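Long-range contact in protein YchN (PDB 1JX7), which is of unknown function but assembles into a homohexamer, a dimer of trimers, and belongs to the DsrE/DsrF-like family: residues M1-Y13 / N34-A48. Residues are numbered along the deposited sequence; the frame is centred on the assembly and turned at random.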
# COMPACT_ATOMS: atom_id res chain seq x y z
N MSE A 1 -33.32 -9.35 -12.99
CA MSE A 1 -32.36 -9.65 -11.89
C MSE A 1 -31.21 -8.65 -11.94
O MSE A 1 -31.43 -7.46 -12.19
CB MSE A 1 -31.83 -11.08 -12.04
CG MSE A 1 -30.99 -11.59 -10.88
SE MSE A 1 -30.52 -13.32 -11.15
CE MSE A 1 -29.69 -13.21 -12.77
N GLN A 2 -29.99 -9.12 -11.71
CA GLN A 2 -28.83 -8.23 -11.73
C GLN A 2 -27.54 -9.00 -11.56
O GLN A 2 -27.44 -9.87 -10.69
CB GLN A 2 -28.95 -7.20 -10.61
CG GLN A 2 -27.75 -6.31 -10.50
CD GLN A 2 -27.95 -5.18 -9.53
OE1 GLN A 2 -27.04 -4.37 -9.32
NE2 GLN A 2 -29.13 -5.10 -8.93
N LYS A 3 -26.55 -8.67 -12.38
CA LYS A 3 -25.26 -9.33 -12.31
C LYS A 3 -24.21 -8.41 -11.71
O LYS A 3 -23.91 -7.33 -12.25
CB LYS A 3 -24.82 -9.80 -13.69
CG LYS A 3 -25.70 -10.89 -14.27
CD LYS A 3 -25.06 -11.60 -15.46
CE LYS A 3 -23.83 -12.40 -15.03
NZ LYS A 3 -23.27 -13.26 -16.11
N ILE A 4 -23.66 -8.82 -10.58
CA ILE A 4 -22.63 -8.05 -9.91
C ILE A 4 -21.34 -8.83 -9.77
O ILE A 4 -21.33 -9.93 -9.20
CB ILE A 4 -23.09 -7.62 -8.51
CG1 ILE A 4 -24.19 -6.56 -8.62
CG2 ILE A 4 -21.91 -7.11 -7.71
CD1 ILE A 4 -24.80 -6.20 -7.28
N VAL A 5 -20.25 -8.28 -10.30
CA VAL A 5 -18.96 -8.92 -10.21
C VAL A 5 -18.13 -8.15 -9.19
O VAL A 5 -18.15 -6.92 -9.16
CB VAL A 5 -18.21 -8.91 -11.56
CG1 VAL A 5 -16.82 -9.48 -11.40
CG2 VAL A 5 -18.99 -9.71 -12.59
N ILE A 6 -17.42 -8.89 -8.34
CA ILE A 6 -16.56 -8.28 -7.34
C ILE A 6 -15.15 -8.78 -7.57
O ILE A 6 -14.91 -9.98 -7.65
CB ILE A 6 -17.00 -8.65 -5.91
CG1 ILE A 6 -18.18 -7.77 -5.48
CG2 ILE A 6 -15.82 -8.50 -4.94
CD1 ILE A 6 -18.56 -7.91 -4.00
N VAL A 7 -14.20 -7.86 -7.67
CA VAL A 7 -12.82 -8.27 -7.86
C VAL A 7 -12.04 -7.88 -6.61
O VAL A 7 -12.46 -6.99 -5.87
CB VAL A 7 -12.20 -7.60 -9.10
CG1 VAL A 7 -10.99 -8.39 -9.56
CG2 VAL A 7 -13.22 -7.53 -10.23
N ALA A 8 -10.95 -8.58 -6.35
CA ALA A 8 -10.13 -8.30 -5.18
C ALA A 8 -8.65 -8.56 -5.47
O ALA A 8 -8.29 -9.57 -6.09
CB ALA A 8 -10.60 -9.16 -4.03
N ASN A 9 -7.81 -7.63 -5.02
CA ASN A 9 -6.36 -7.71 -5.22
C ASN A 9 -5.63 -7.92 -3.89
O ASN A 9 -4.52 -8.44 -3.86
CB ASN A 9 -5.86 -6.40 -5.85
CG ASN A 9 -6.33 -6.22 -7.28
OD1 ASN A 9 -7.49 -6.51 -7.61
ND2 ASN A 9 -5.46 -5.71 -8.14
N GLY A 10 -6.27 -7.53 -2.79
CA GLY A 10 -5.66 -7.62 -1.49
C GLY A 10 -5.31 -8.97 -0.86
O GLY A 10 -6.06 -9.94 -0.95
N ALA A 11 -4.15 -9.02 -0.21
CA ALA A 11 -3.70 -10.23 0.48
C ALA A 11 -4.55 -10.39 1.73
O ALA A 11 -4.82 -9.41 2.43
CB ALA A 11 -2.22 -10.11 0.86
N PRO A 12 -4.98 -11.62 2.02
CA PRO A 12 -5.80 -11.87 3.21
C PRO A 12 -5.11 -11.39 4.48
O PRO A 12 -3.89 -11.47 4.58
CB PRO A 12 -5.96 -13.39 3.21
CG PRO A 12 -5.82 -13.76 1.78
CD PRO A 12 -4.73 -12.87 1.28
N TYR A 13 -5.87 -10.89 5.44
CA TYR A 13 -5.36 -10.47 6.75
C TYR A 13 -4.32 -9.38 6.85
O TYR A 13 -4.27 -8.67 7.85
CB TYR A 13 -4.75 -11.67 7.44
CG TYR A 13 -5.70 -12.80 7.58
CD1 TYR A 13 -6.75 -12.73 8.49
CD2 TYR A 13 -5.57 -13.95 6.80
CE1 TYR A 13 -7.67 -13.78 8.62
CE2 TYR A 13 -6.49 -15.00 6.92
CZ TYR A 13 -7.54 -14.91 7.83
OH TYR A 13 -8.43 -15.95 7.94
N ASN A 34 -31.32 -13.90 -4.13
CA ASN A 34 -31.14 -14.38 -5.51
C ASN A 34 -30.11 -13.59 -6.31
O ASN A 34 -29.88 -13.88 -7.49
CB ASN A 34 -32.49 -14.31 -6.24
CG ASN A 34 -32.81 -15.59 -6.98
OD1 ASN A 34 -32.03 -16.05 -7.82
ND2 ASN A 34 -33.97 -16.17 -6.67
N LEU A 35 -29.50 -12.60 -5.69
CA LEU A 35 -28.52 -11.76 -6.36
C LEU A 35 -27.42 -12.57 -7.04
O LEU A 35 -26.68 -13.31 -6.38
CB LEU A 35 -27.91 -10.78 -5.34
CG LEU A 35 -26.82 -9.75 -5.66
CD1 LEU A 35 -25.47 -10.40 -5.53
CD2 LEU A 35 -27.02 -9.16 -7.04
N ASP A 36 -27.34 -12.46 -8.37
CA ASP A 36 -26.31 -13.15 -9.16
C ASP A 36 -24.98 -12.46 -8.85
O ASP A 36 -24.65 -11.41 -9.42
CB ASP A 36 -26.63 -13.03 -10.66
CG ASP A 36 -25.49 -13.53 -11.56
OD1 ASP A 36 -24.36 -13.03 -11.42
OD2 ASP A 36 -25.73 -14.41 -12.42
N LEU A 37 -24.23 -13.05 -7.92
CA LEU A 37 -22.96 -12.48 -7.47
C LEU A 37 -21.80 -13.38 -7.83
O LEU A 37 -21.84 -14.58 -7.59
CB LEU A 37 -23.02 -12.29 -5.95
CG LEU A 37 -21.98 -11.44 -5.22
CD1 LEU A 37 -22.16 -11.67 -3.72
CD2 LEU A 37 -20.57 -11.82 -5.64
N ARG A 38 -20.76 -12.78 -8.41
CA ARG A 38 -19.56 -13.51 -8.81
C ARG A 38 -18.36 -12.81 -8.19
O ARG A 38 -18.28 -11.57 -8.21
CB ARG A 38 -19.42 -13.51 -10.33
CG ARG A 38 -20.43 -14.35 -11.09
CD ARG A 38 -20.18 -14.15 -12.56
NE ARG A 38 -20.55 -15.30 -13.37
CZ ARG A 38 -21.78 -15.58 -13.76
NH1 ARG A 38 -22.78 -14.79 -13.39
NH2 ARG A 38 -22.02 -16.65 -14.51
N LEU A 39 -17.44 -13.60 -7.66
CA LEU A 39 -16.23 -13.10 -7.00
C LEU A 39 -14.97 -13.55 -7.70
O LEU A 39 -14.73 -14.75 -7.85
CB LEU A 39 -16.19 -13.60 -5.55
CG LEU A 39 -16.14 -12.63 -4.36
CD1 LEU A 39 -14.83 -11.84 -4.39
CD2 LEU A 39 -17.36 -11.70 -4.41
N PHE A 40 -14.15 -12.61 -8.11
CA PHE A 40 -12.90 -12.95 -8.75
C PHE A 40 -11.78 -12.46 -7.85
O PHE A 40 -11.90 -11.38 -7.28
CB PHE A 40 -12.81 -12.28 -10.13
CG PHE A 40 -11.72 -12.85 -10.99
CD1 PHE A 40 -10.42 -12.36 -10.90
CD2 PHE A 40 -11.98 -13.92 -11.84
CE1 PHE A 40 -9.39 -12.94 -11.64
CE2 PHE A 40 -10.96 -14.50 -12.59
CZ PHE A 40 -9.66 -14.01 -12.49
N LEU A 41 -10.72 -13.24 -7.71
CA LEU A 41 -9.60 -12.82 -6.88
C LEU A 41 -8.31 -12.85 -7.69
O LEU A 41 -7.92 -13.90 -8.19
CB LEU A 41 -9.45 -13.73 -5.66
CG LEU A 41 -10.69 -13.92 -4.78
CD1 LEU A 41 -10.32 -14.74 -3.54
CD2 LEU A 41 -11.27 -12.57 -4.40
N MSE A 42 -7.67 -11.69 -7.82
CA MSE A 42 -6.42 -11.56 -8.57
C MSE A 42 -5.23 -11.44 -7.63
O MSE A 42 -5.37 -11.39 -6.42
CB MSE A 42 -6.46 -10.33 -9.49
CG MSE A 42 -7.51 -10.39 -10.59
SE MSE A 42 -7.35 -9.08 -11.79
CE MSE A 42 -7.64 -7.65 -10.75
N SER A 43 -4.04 -11.41 -8.23
CA SER A 43 -2.81 -11.25 -7.52
C SER A 43 -2.79 -11.85 -6.12
O SER A 43 -3.15 -13.02 -5.95
CB SER A 43 -2.42 -9.79 -7.44
OG SER A 43 -3.36 -9.07 -6.66
N ASP A 44 -2.40 -11.09 -5.10
CA ASP A 44 -2.44 -11.42 -3.68
C ASP A 44 -3.67 -12.04 -3.00
O ASP A 44 -3.51 -12.92 -2.14
CB ASP A 44 -2.00 -10.24 -2.85
CG ASP A 44 -0.67 -9.70 -3.28
OD1 ASP A 44 -0.19 -8.75 -2.62
OD2 ASP A 44 -0.10 -10.21 -4.27
N ALA A 45 -4.87 -11.60 -3.37
CA ALA A 45 -6.09 -12.12 -2.76
C ALA A 45 -6.29 -13.60 -3.06
O ALA A 45 -7.22 -14.23 -2.56
CB ALA A 45 -7.33 -11.32 -3.28
N VAL A 46 -5.39 -14.16 -3.85
CA VAL A 46 -5.47 -15.55 -4.26
C VAL A 46 -5.09 -16.58 -3.21
O VAL A 46 -5.57 -17.71 -3.25
CB VAL A 46 -4.62 -15.75 -5.55
CG1 VAL A 46 -4.23 -17.19 -5.70
CG2 VAL A 46 -5.44 -15.30 -6.75
N THR A 47 -4.23 -16.19 -2.27
CA THR A 47 -3.82 -17.12 -1.22
C THR A 47 -4.99 -17.32 -0.26
O THR A 47 -5.01 -18.29 0.51
CB THR A 47 -2.56 -16.60 -0.44
OG1 THR A 47 -2.85 -15.35 0.20
CG2 THR A 47 -1.40 -16.38 -1.39
N ALA A 48 -5.97 -16.42 -0.33
CA ALA A 48 -7.17 -16.48 0.50
C ALA A 48 -7.97 -17.77 0.26
O ALA A 48 -8.86 -18.14 1.04
CB ALA A 48 -8.05 -15.29 0.20
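Phe40 N meets Ile6 O at 2.8 Å and almost straight, 176° at the hydrogen, in the alternating ladder of parallel strands where Ile4 and Ile6 each use N-H and C=O toward the second strand. At the downstream end Met42 N gives another bond of 2.8 Å to Ala8 O. Beyond it, in the turn that follows strand 36-41, the pairing slackens: Ala45 N reaches Asn9 O at 3.2 Å in a weak, bent bond, and the hydroxyl of Ser43 lies near the same oxygen. With helix 17-31 as the crossover, the two strands form a beta-alpha-beta unit in the middle of a five-stranded parallel sheet, 3-8 lying between 36-41 and 113-116. On the side of that helix, Ile6 and Leu39 run side by side, Leu39 CD2 resting 3.4 Å from Ile6 CB, and both touch Ala25. The other face of the sheet carries Val7, whose CG1, anti to the backbone N (chi1 -160°), meets the methyl CE of selenomethionine Met42 at 3.6 Å; helix 101-107 packs there against Met42 and Phe40. Farther toward the strand starts, this face becomes charged. Arg38 NH1 faces both Asp36 OD1 and Asp36 OD2 at 3.1 Å, a salt bridge made through weak, bent bonds. Lys3, bent at chi3 (66°), passes obliquely across the Asp36 side chain, Lys3 CE 3.7 Å from Asp36 OD1, and brings NZ over one face of the guanidinium. Lys3 NZ remains 4.6 Å from Asp36 OD2, an attraction beyond salt-bridge range that probably helps offset its closeness to Arg38. Truncating Lys3 to an alanine would probably uncover the Asp36 carboxylate on the side of strand 3-8 and remove the positive charge over the Arg38 guanidinium, leaving Arg38, on Asp36's own strand, as its salt-bridge partner.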